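Local coordinates for protein esterase (uncultured bacterium FLS12, PDB 4RGY) that hydrolyses esters as a low-temperature-active alkaline esterase of marine sediment origin, probably as a member of the alpha/beta-hydrolase superfamily, at residues F47-L52 with V77-H82; R83-D88 with L125-Y130; M89-Q94 with Q174-G179. All coordinates share one frame; numbering follows the deposited sequence.

Contact 1. Residues F47-L52 with V77-H82; sequences FLLHGL and VMPAVH
His50 reaches across to the loop of residues 80-82 and accepts the backbone N-H of Val81, NE2 to N 2.9 Å, the donor lying 16° out of the ring plane. Its CG sits between the backbone N and the carbonyl carbon (chi1 67°), and the second ring nitrogen, ND1, donates to Gly51 O at 2.8 Å. Both ring nitrogens are thus engaged, which fixes the rotation of the imidazole and is consistent with a neutral ring. Pro79 O and Ala80 CA meet its edge, while CE1 touches Val81 CG2 at 3.6 Å, the two side chains crossing obliquely. Further back, Phe47 and Val77 lie side by side and point the same way, ring atom CD2 being 3.9 Å from Val77 CB. Leu48 N donates almost straight to Val77 O (2.9 Å), and Leu48 CB packs on Met78 CG. Beyond this the strands part: one water joins Leu48 O to Pro79 O, and a second links His50 N to the same Pro79 O. Neighbouring parallel strands of a central sheet that diverge at their C-terminal ends into loops near the probable catalytic serine are characteristic of the alpha/beta-hydrolase fold.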
loop_
_atom_site.group_PDB
_atom_site.type_symbol
_atom_site.label_atom_id
_atom_site.label_comp_id
_atom_site.label_asym_id
_atom_site.label_seq_id
_atom_site.Cartn_x
_atom_site.Cartn_y
_atom_site.Cartn_z
ATOM N N PHE A 47 10.172 16.966 7.391
ATOM C CA PHE A 47 10.123 15.673 8.061
ATOM C C PHE A 47 9.052 15.786 9.128
ATOM O O PHE A 47 9.147 16.634 10.017
ATOM C CB PHE A 47 11.492 15.321 8.650
ATOM C CG PHE A 47 12.531 15.070 7.592
ATOM C CD1 PHE A 47 13.212 16.125 6.991
ATOM C CD2 PHE A 47 12.792 13.775 7.161
ATOM C CE1 PHE A 47 14.153 15.882 5.983
ATOM C CE2 PHE A 47 13.726 13.525 6.167
ATOM C CZ PHE A 47 14.406 14.577 5.573
ATOM N N LEU A 48 8.025 14.948 9.021
ATOM C CA LEU A 48 6.801 15.101 9.807
ATOM C C LEU A 48 6.617 13.855 10.655
ATOM O O LEU A 48 6.356 12.759 10.144
ATOM C CB LEU A 48 5.612 15.336 8.869
ATOM C CG LEU A 48 4.249 15.647 9.493
ATOM C CD1 LEU A 48 4.295 16.865 10.420
ATOM C CD2 LEU A 48 3.217 15.865 8.395
ATOM N N LEU A 49 6.808 14.037 11.962
ATOM C CA LEU A 49 6.978 12.932 12.900
ATOM C C LEU A 49 5.702 12.553 13.646
ATOM O O LEU A 49 4.921 13.419 14.062
ATOM C CB LEU A 49 8.077 13.279 13.888
ATOM C CG LEU A 49 9.365 13.787 13.233
ATOM C CD1 LEU A 49 10.413 14.067 14.302
ATOM C CD2 LEU A 49 9.875 12.811 12.183
ATOM N N HIS A 50 5.501 11.250 13.821
ATOM C CA HIS A 50 4.289 10.740 14.474
ATOM C C HIS A 50 4.362 10.751 15.995
ATOM O O HIS A 50 5.414 10.983 16.586
ATOM C CB HIS A 50 3.931 9.334 13.968
ATOM C CG HIS A 50 4.913 8.259 14.345
ATOM N ND1 HIS A 50 5.102 7.831 15.647
ATOM C CD2 HIS A 50 5.747 7.512 13.582
ATOM C CE1 HIS A 50 6.006 6.864 15.662
ATOM N NE2 HIS A 50 6.418 6.657 14.422
ATOM N N GLY A 51 3.221 10.487 16.627
ATOM C CA GLY A 51 3.153 10.468 18.077
ATOM C C GLY A 51 3.271 9.088 18.706
ATOM O O GLY A 51 3.641 8.102 18.040
ATOM N N LEU A 52 3.014 9.020 20.013
ATOM C CA LEU A 52 3.159 7.768 20.747
ATOM C C LEU A 52 2.044 6.798 20.387
ATOM O O LEU A 52 0.877 7.113 20.561
ATOM C CB LEU A 52 3.186 8.034 22.259
ATOM C CG LEU A 52 3.239 6.811 23.178
ATOM C CD1 LEU A 52 4.514 6.025 22.936
ATOM C CD2 LEU A 52 3.121 7.241 24.643
ATOM N N VAL A 77 8.108 13.964 4.384
ATOM C CA VAL A 77 8.589 12.616 4.682
ATOM C C VAL A 77 8.081 12.216 6.056
ATOM O O VAL A 77 8.375 12.889 7.042
ATOM C CB VAL A 77 10.137 12.547 4.655
ATOM C CG1 VAL A 77 10.638 11.172 5.113
ATOM C CG2 VAL A 77 10.663 12.860 3.249
ATOM N N MET A 78 7.333 11.117 6.114
ATOM C CA MET A 78 6.672 10.655 7.325
ATOM C C MET A 78 7.152 9.245 7.652
ATOM O O MET A 78 6.661 8.261 7.101
ATOM C CB MET A 78 5.153 10.681 7.121
ATOM C CG MET A 78 4.591 12.101 7.085
ATOM S SD MET A 78 3.056 12.288 6.156
ATOM C CE MET A 78 3.631 12.108 4.460
ATOM N N PRO A 79 8.121 9.144 8.563
ATOM C CA PRO A 79 8.692 7.834 8.883
ATOM C C PRO A 79 8.088 7.221 10.139
ATOM O O PRO A 79 7.216 7.844 10.746
ATOM C CB PRO A 79 10.130 8.181 9.166
ATOM C CG PRO A 79 10.063 9.542 9.818
ATOM C CD PRO A 79 8.886 10.247 9.173
ATOM N N ALA A 80 8.526 6.011 10.481
ATOM C CA ALA A 80 8.042 5.284 11.653
ATOM C C ALA A 80 9.182 5.032 12.625
ATOM O O ALA A 80 10.277 4.627 12.212
ATOM C CB ALA A 80 7.425 3.965 11.223
ATOM N N VAL A 81 8.937 5.255 13.916
ATOM C CA VAL A 81 9.952 4.966 14.930
ATOM C C VAL A 81 9.431 4.139 16.099
ATOM O O VAL A 81 10.070 4.090 17.163
ATOM C CB VAL A 81 10.616 6.242 15.487
ATOM C CG1 VAL A 81 11.250 7.035 14.350
ATOM C CG2 VAL A 81 9.596 7.094 16.252
ATOM N N HIS A 82 8.278 3.503 15.911
ATOM C CA HIS A 82 7.698 2.652 16.950
ATOM C C HIS A 82 7.539 3.432 18.261
ATOM O O HIS A 82 7.236 4.624 18.212
ATOM C CB HIS A 82 8.513 1.366 17.070
ATOM C CG HIS A 82 8.675 0.679 15.752
ATOM N ND1 HIS A 82 9.884 0.191 15.303
ATOM C CD2 HIS A 82 7.785 0.455 14.755
ATOM C CE1 HIS A 82 9.724 -0.325 14.099
ATOM N NE2 HIS A 82 8.461 -0.176 13.742
HETATM O O HOH W 1 5.369 10.148 10.511
HETATM O O HOH W 2 7.994 9.813 12.710
#

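Contact 2. Residues R83-D88 with L125-Y130; sequences RSFYTD and LSMGGY
Met127 lays its CG over the centre of the Phe85 ring, 3.6 Å from the centroid and 7° off the ring normal, a CH-pi contact. CG stands anti to the backbone N (chi1 -171°), which carries it from the helix start to the aromatic face. The sulfur completes a Met-aromatic contact more obliquely, SD being 4.2 Å from the same centroid, and the chain bends so that CE touches Tyr86 CE2 at 3.7 Å.

Among the rings, Phe85 turns its edge toward the face of Tyr130 in an offset edge-to-face pair with planes 62° apart, and Phe85 CD2 comes within 3.9 Å of Tyr130 CD2. Tyr86 rests its CE2 against Gly128 CA at 3.5 Å; its hydroxyl is bonded to His50 O. An alanine at Phe85 would probably leave the CG of Met127 without its aromatic bed and the face of Tyr130 without the ring edge that meets it, opening a gap between loop and helix.

No direct hydrogen bond crosses the contact. One water donates to both Thr87 OG1 and Tyr130 OH, bridging loop and helix, and Tyr130 OH is also bonded to His189 O. Within the loop, Ser84 OG accepts from Tyr86 N in an ST turn, while Thr87 OG1 donates to Phe85 O at 2.8 Å from above the carbonyl plane.

The loop packs on the start of helix 127-138, just after Ser126, the probable nucleophile. Phe85 N is buried with no hydrogen-bond partner, Met127 SD lying 3.5 Å from it. The hold thus rests on shape and ring contacts, with one polar link through water.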
loop_
_atom_site.group_PDB
_atom_site.type_symbol
_atom_site.label_atom_id
_atom_site.label_comp_id
_atom_site.label_asym_id
_atom_site.label_seq_id
_atom_site.Cartn_x
_atom_site.Cartn_y
_atom_site.Cartn_z
ATOM N N ARG A 83 7.725 2.802 19.419
ATOM C CA ARG A 83 7.513 3.492 20.689
ATOM C C ARG A 83 8.853 3.891 21.308
ATOM O O ARG A 83 9.128 3.608 22.474
ATOM C CB ARG A 83 6.691 2.626 21.651
ATOM C CG ARG A 83 5.273 2.319 21.164
ATOM C CD ARG A 83 4.556 1.355 22.111
ATOM N NE ARG A 83 4.497 1.903 23.465
ATOM C CZ ARG A 83 3.482 2.622 23.939
ATOM N NH1 ARG A 83 2.411 2.857 23.183
ATOM N NH2 ARG A 83 3.528 3.093 25.179
ATOM N N SER A 84 9.677 4.578 20.523
ATOM C CA SER A 84 11.072 4.820 20.893
ATOM C C SER A 84 11.388 6.212 21.419
ATOM O O SER A 84 12.492 6.449 21.895
ATOM C CB SER A 84 11.940 4.619 19.669
ATOM O OG SER A 84 11.658 5.614 18.704
ATOM N N PHE A 85 10.442 7.136 21.320
ATOM C CA PHE A 85 10.734 8.522 21.651
ATOM C C PHE A 85 11.955 9.065 20.886
ATOM O O PHE A 85 12.663 9.931 21.386
ATOM C CB PHE A 85 10.877 8.722 23.178
ATOM C CG PHE A 85 9.631 9.236 23.822
ATOM C CD1 PHE A 85 8.596 8.371 24.156
ATOM C CD2 PHE A 85 9.469 10.594 24.052
ATOM C CE1 PHE A 85 7.431 8.851 24.717
ATOM C CE2 PHE A 85 8.304 11.083 24.622
ATOM C CZ PHE A 85 7.290 10.208 24.959
ATOM N N TYR A 86 12.174 8.583 19.662
ATOM C CA TYR A 86 13.241 9.145 18.820
ATOM C C TYR A 86 14.588 9.069 19.541
ATOM O O TYR A 86 15.413 9.977 19.455
ATOM C CB TYR A 86 12.872 10.588 18.394
ATOM C CG TYR A 86 11.564 10.582 17.631
ATOM C CD1 TYR A 86 11.536 10.379 16.259
ATOM C CD2 TYR A 86 10.348 10.720 18.295
ATOM C CE1 TYR A 86 10.341 10.326 15.559
ATOM C CE2 TYR A 86 9.142 10.673 17.603
ATOM C CZ TYR A 86 9.149 10.471 16.234
ATOM O OH TYR A 86 7.977 10.386 15.525
ATOM N N THR A 87 14.803 7.954 20.233
ATOM C CA THR A 87 15.968 7.772 21.095
ATOM C C THR A 87 16.770 6.525 20.703
ATOM O O THR A 87 16.190 5.514 20.285
ATOM C CB THR A 87 15.501 7.653 22.564
ATOM O OG1 THR A 87 14.783 8.841 22.922
ATOM C CG2 THR A 87 16.672 7.476 23.537
ATOM N N ASP A 88 18.095 6.604 20.804
ATOM C CA ASP A 88 18.912 5.399 20.737
ATOM C C ASP A 88 18.704 4.687 22.062
ATOM O O ASP A 88 19.279 5.046 23.093
ATOM C CB ASP A 88 20.383 5.730 20.489
ATOM C CG ASP A 88 20.667 6.076 19.040
ATOM O OD1 ASP A 88 19.796 5.829 18.173
ATOM O OD2 ASP A 88 21.773 6.578 18.739
ATOM N N LEU A 125 3.913 15.804 16.393
ATOM C CA LEU A 125 3.002 15.871 17.529
ATOM C C LEU A 125 3.451 14.908 18.628
ATOM O O LEU A 125 4.113 13.903 18.341
ATOM C CB LEU A 125 1.542 15.640 17.107
ATOM C CG LEU A 125 0.984 14.247 16.747
ATOM C CD1 LEU A 125 1.859 13.494 15.749
ATOM C CD2 LEU A 125 0.688 13.386 17.985
ATOM N N SER A 126 3.103 15.228 19.875
ATOM C CA SER A 126 3.557 14.503 21.069
ATOM C C SER A 126 5.035 14.215 21.151
ATOM O O SER A 126 5.928 15.083 21.260
ATOM C CB SER A 126 2.943 13.100 21.127
ATOM O OG SER A 126 1.532 13.122 21.031
ATOM N N MET A 127 5.217 12.906 21.159
ATOM C CA MET A 127 6.461 12.211 21.086
ATOM C C MET A 127 7.280 12.752 19.936
ATOM O O MET A 127 8.482 12.917 20.075
ATOM C CB MET A 127 6.156 10.727 20.881
ATOM C CG MET A 127 7.374 9.848 21.000
ATOM S SD MET A 127 7.067 8.084 20.767
ATOM C CE MET A 127 6.965 7.996 18.987
ATOM N N GLY A 128 6.619 13.015 18.806
ATOM C CA GLY A 128 7.276 13.575 17.638
ATOM C C GLY A 128 7.571 15.059 17.746
ATOM O O GLY A 128 8.432 15.574 17.027
ATOM N N GLY A 129 6.845 15.758 18.617
ATOM C CA GLY A 129 7.177 17.142 18.922
ATOM C C GLY A 129 8.460 17.191 19.741
ATOM O O GLY A 129 9.334 18.038 19.510
ATOM N N TYR A 130 8.582 16.277 20.695
ATOM C CA TYR A 130 9.841 16.077 21.410
ATOM C C TYR A 130 10.956 15.749 20.404
ATOM O O TYR A 130 12.047 16.330 20.419
ATOM C CB TYR A 130 9.689 14.937 22.432
ATOM C CG TYR A 130 11.016 14.472 22.986
ATOM C CD1 TYR A 130 11.611 15.141 24.049
ATOM C CD2 TYR A 130 11.680 13.374 22.446
ATOM C CE1 TYR A 130 12.837 14.744 24.551
ATOM C CE2 TYR A 130 12.908 12.968 22.935
ATOM C CZ TYR A 130 13.478 13.648 23.996
ATOM O OH TYR A 130 14.695 13.242 24.479
HETATM O O HOH W 3 16.103 11.039 23.637
#

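Contact 3. Residues M89-Q94 with Q174-G179; sequences MAHGLQ and QRNIFG
Met89 meets the end of helix 170-178 along much of its length, beginning at CB, which lies 3.6 Å from Asn176 O. CG stands anti to the carbonyl carbon (chi1 -65°) and approaches Ile177 CA. A turn about the CG-SD bond (chi3 69°) brings the terminal CE to 4.0 Å from Ile177 CG1; the same methyl also approaches Asn176 O. At the root of this side chain, Met89 CA makes a CA-H...O contact with Ile177 O.

Two carbonyls of the last helical turn are taken up by the loop. His91 N donates to Asn176 O at 2.8 Å, in the carbonyl plane and on a lone pair, whereas Ala90 N reaches Ile177 O at 3.1 Å from above the carbonyl plane. In this alpha/beta-hydrolase the contact joins the loop between strand 75-79 and helix 95-110 to helix 170-178, which lies in the connection from strand 145-149 to strand 207-213. At the helix end, Gly179 leaves helical geometry with positive phi, a backbone conformation that favours glycine, and Ala90 CB packs tightly against its CA at 3.5 Å.

Beside it His91 presents its ring edge to Arg175 O, with CD2 3.9 Å away. The imidazole plane is turned 70° from the Asn176 amide, and Asn176 CB lies near His91 O. ND1 of His91 is hydrogen-bonded to Asn176 OD1 of the second subunit, the reciprocal bond is also made, and the two His91 rings stack between subunits.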
loop_
_atom_site.group_PDB
_atom_site.type_symbol
_atom_site.label_atom_id
_atom_site.label_comp_id
_atom_site.label_asym_id
_atom_site.label_seq_id
_atom_site.Cartn_x
_atom_site.Cartn_y
_atom_site.Cartn_z
ATOM N N MET A 89 17.839 3.682 22.034
ATOM C CA MET A 89 17.313 3.084 23.247
ATOM C C MET A 89 18.366 2.362 24.070
ATOM O O MET A 89 19.251 1.702 23.527
ATOM C CB MET A 89 16.184 2.124 22.883
ATOM C CG MET A 89 14.981 2.837 22.264
ATOM S SD MET A 89 13.673 1.708 21.732
ATOM C CE MET A 89 13.081 1.132 23.315
ATOM N N ALA A 90 18.265 2.501 25.388
ATOM C CA ALA A 90 19.126 1.769 26.310
ATOM C C ALA A 90 18.908 0.263 26.145
ATOM O O ALA A 90 19.863 -0.529 26.194
ATOM C CB ALA A 90 18.837 2.189 27.737
ATOM N N HIS A 91 17.647 -0.116 25.958
ATOM C CA HIS A 91 17.269 -1.493 25.667
ATOM C C HIS A 91 16.364 -1.503 24.449
ATOM O O HIS A 91 15.131 -1.474 24.564
ATOM C CB HIS A 91 16.532 -2.112 26.855
ATOM C CG HIS A 91 17.344 -2.161 28.110
ATOM N ND1 HIS A 91 18.201 -3.200 28.394
ATOM C CD2 HIS A 91 17.427 -1.306 29.158
ATOM C CE1 HIS A 91 18.779 -2.985 29.563
ATOM N NE2 HIS A 91 18.326 -1.842 30.047
ATOM N N GLY A 92 16.970 -1.507 23.272
ATOM C CA GLY A 92 16.199 -1.468 22.050
ATOM C C GLY A 92 17.064 -1.063 20.883
ATOM O O GLY A 92 18.283 -1.266 20.889
ATOM N N LEU A 93 16.433 -0.497 19.866
ATOM C CA LEU A 93 17.145 -0.169 18.645
ATOM C C LEU A 93 17.546 1.295 18.611
ATOM O O LEU A 93 17.089 2.117 19.427
ATOM C CB LEU A 93 16.294 -0.510 17.423
ATOM C CG LEU A 93 15.789 -1.957 17.390
ATOM C CD1 LEU A 93 14.902 -2.209 16.163
ATOM C CD2 LEU A 93 16.955 -2.932 17.414
ATOM N N GLN A 94 18.388 1.619 17.642
ATOM C CA GLN A 94 19.001 2.935 17.564
ATOM C C GLN A 94 18.153 3.920 16.772
ATOM O O GLN A 94 18.530 4.351 15.683
ATOM C CB GLN A 94 20.405 2.812 16.966
ATOM C CG GLN A 94 21.345 1.953 17.810
ATOM C CD GLN A 94 21.772 2.626 19.103
ATOM O OE1 GLN A 94 21.149 2.445 20.154
ATOM N NE2 GLN A 94 22.846 3.404 19.033
ATOM N N GLN A 174 9.917 3.378 29.921
ATOM C CA GLN A 174 10.779 4.552 29.983
ATOM C C GLN A 174 12.230 4.145 30.252
ATOM O O GLN A 174 13.162 4.722 29.687
ATOM C CB GLN A 174 10.266 5.544 31.031
ATOM C CG GLN A 174 8.919 6.173 30.662
ATOM C CD GLN A 174 8.980 6.955 29.363
ATOM O OE1 GLN A 174 8.307 6.623 28.378
ATOM N NE2 GLN A 174 9.788 8.005 29.350
ATOM N N ARG A 175 12.420 3.131 31.094
ATOM C CA ARG A 175 13.759 2.599 31.334
ATOM C C ARG A 175 14.351 1.936 30.094
ATOM O O ARG A 175 15.540 2.087 29.815
ATOM C CB ARG A 175 13.768 1.643 32.529
ATOM C CG ARG A 175 13.478 2.353 33.841
ATOM C CD ARG A 175 13.806 1.486 35.045
ATOM N NE ARG A 175 13.699 2.263 36.278
ATOM C CZ ARG A 175 12.792 2.050 37.223
ATOM N NH1 ARG A 175 11.918 1.060 37.099
ATOM N NH2 ARG A 175 12.769 2.815 38.304
ATOM N N ASN A 176 13.525 1.236 29.326
ATOM C CA ASN A 176 13.996 0.662 28.066
ATOM C C ASN A 176 14.448 1.744 27.096
ATOM O O ASN A 176 15.440 1.585 26.384
ATOM C CB ASN A 176 12.909 -0.176 27.400
ATOM C CG ASN A 176 12.526 -1.394 28.213
ATOM O OD1 ASN A 176 13.271 -1.839 29.083
ATOM N ND2 ASN A 176 11.348 -1.939 27.927
ATOM N N ILE A 177 13.718 2.851 27.074
ATOM C CA ILE A 177 14.067 3.959 26.197
ATOM C C ILE A 177 15.303 4.709 26.691
ATOM O O ILE A 177 16.288 4.849 25.959
ATOM C CB ILE A 177 12.896 4.949 26.063
ATOM C CG1 ILE A 177 11.711 4.275 25.360
ATOM C CG2 ILE A 177 13.341 6.192 25.295
ATOM C CD1 ILE A 177 10.409 5.025 25.517
ATOM N N PHE A 178 15.268 5.150 27.947
ATOM C CA PHE A 178 16.247 6.111 28.453
ATOM C C PHE A 178 17.324 5.552 29.362
ATOM O O PHE A 178 18.304 6.245 29.639
ATOM C CB PHE A 178 15.534 7.246 29.194
ATOM C CG PHE A 178 14.669 8.090 28.310
ATOM C CD1 PHE A 178 15.243 8.908 27.350
ATOM C CD2 PHE A 178 13.285 8.072 28.438
ATOM C CE1 PHE A 178 14.463 9.690 26.522
ATOM C CE2 PHE A 178 12.494 8.849 27.615
ATOM C CZ PHE A 178 13.090 9.667 26.655
ATOM N N GLY A 179 17.147 4.323 29.837
ATOM C CA GLY A 179 18.092 3.740 30.779
ATOM C C GLY A 179 17.859 4.191 32.208
ATOM O O GLY A 179 16.771 4.010 32.752
#

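From the N terminus, strand 45-49 opens contact 1, and the chain passes through two short helices before strand 75-79 returns beside it and closes that loop. Contact 1 is complete before the others begin, although its Val81 CG2 packs on the Tyr86 ring of contact 2. The single loop that follows supplies the first segments of contacts 2 and 3 in succession. Residues 125-130 close contact 2 after helix 95-110 and strand 120-125; residues 174-179 close contact 3 later still, so these two cross. Ile177 of contact 3 also packs on Arg83 and Ser84 of contact 2. Together they tie sheet centre, helix 127-138 and helix 170-178 to one connecting loop.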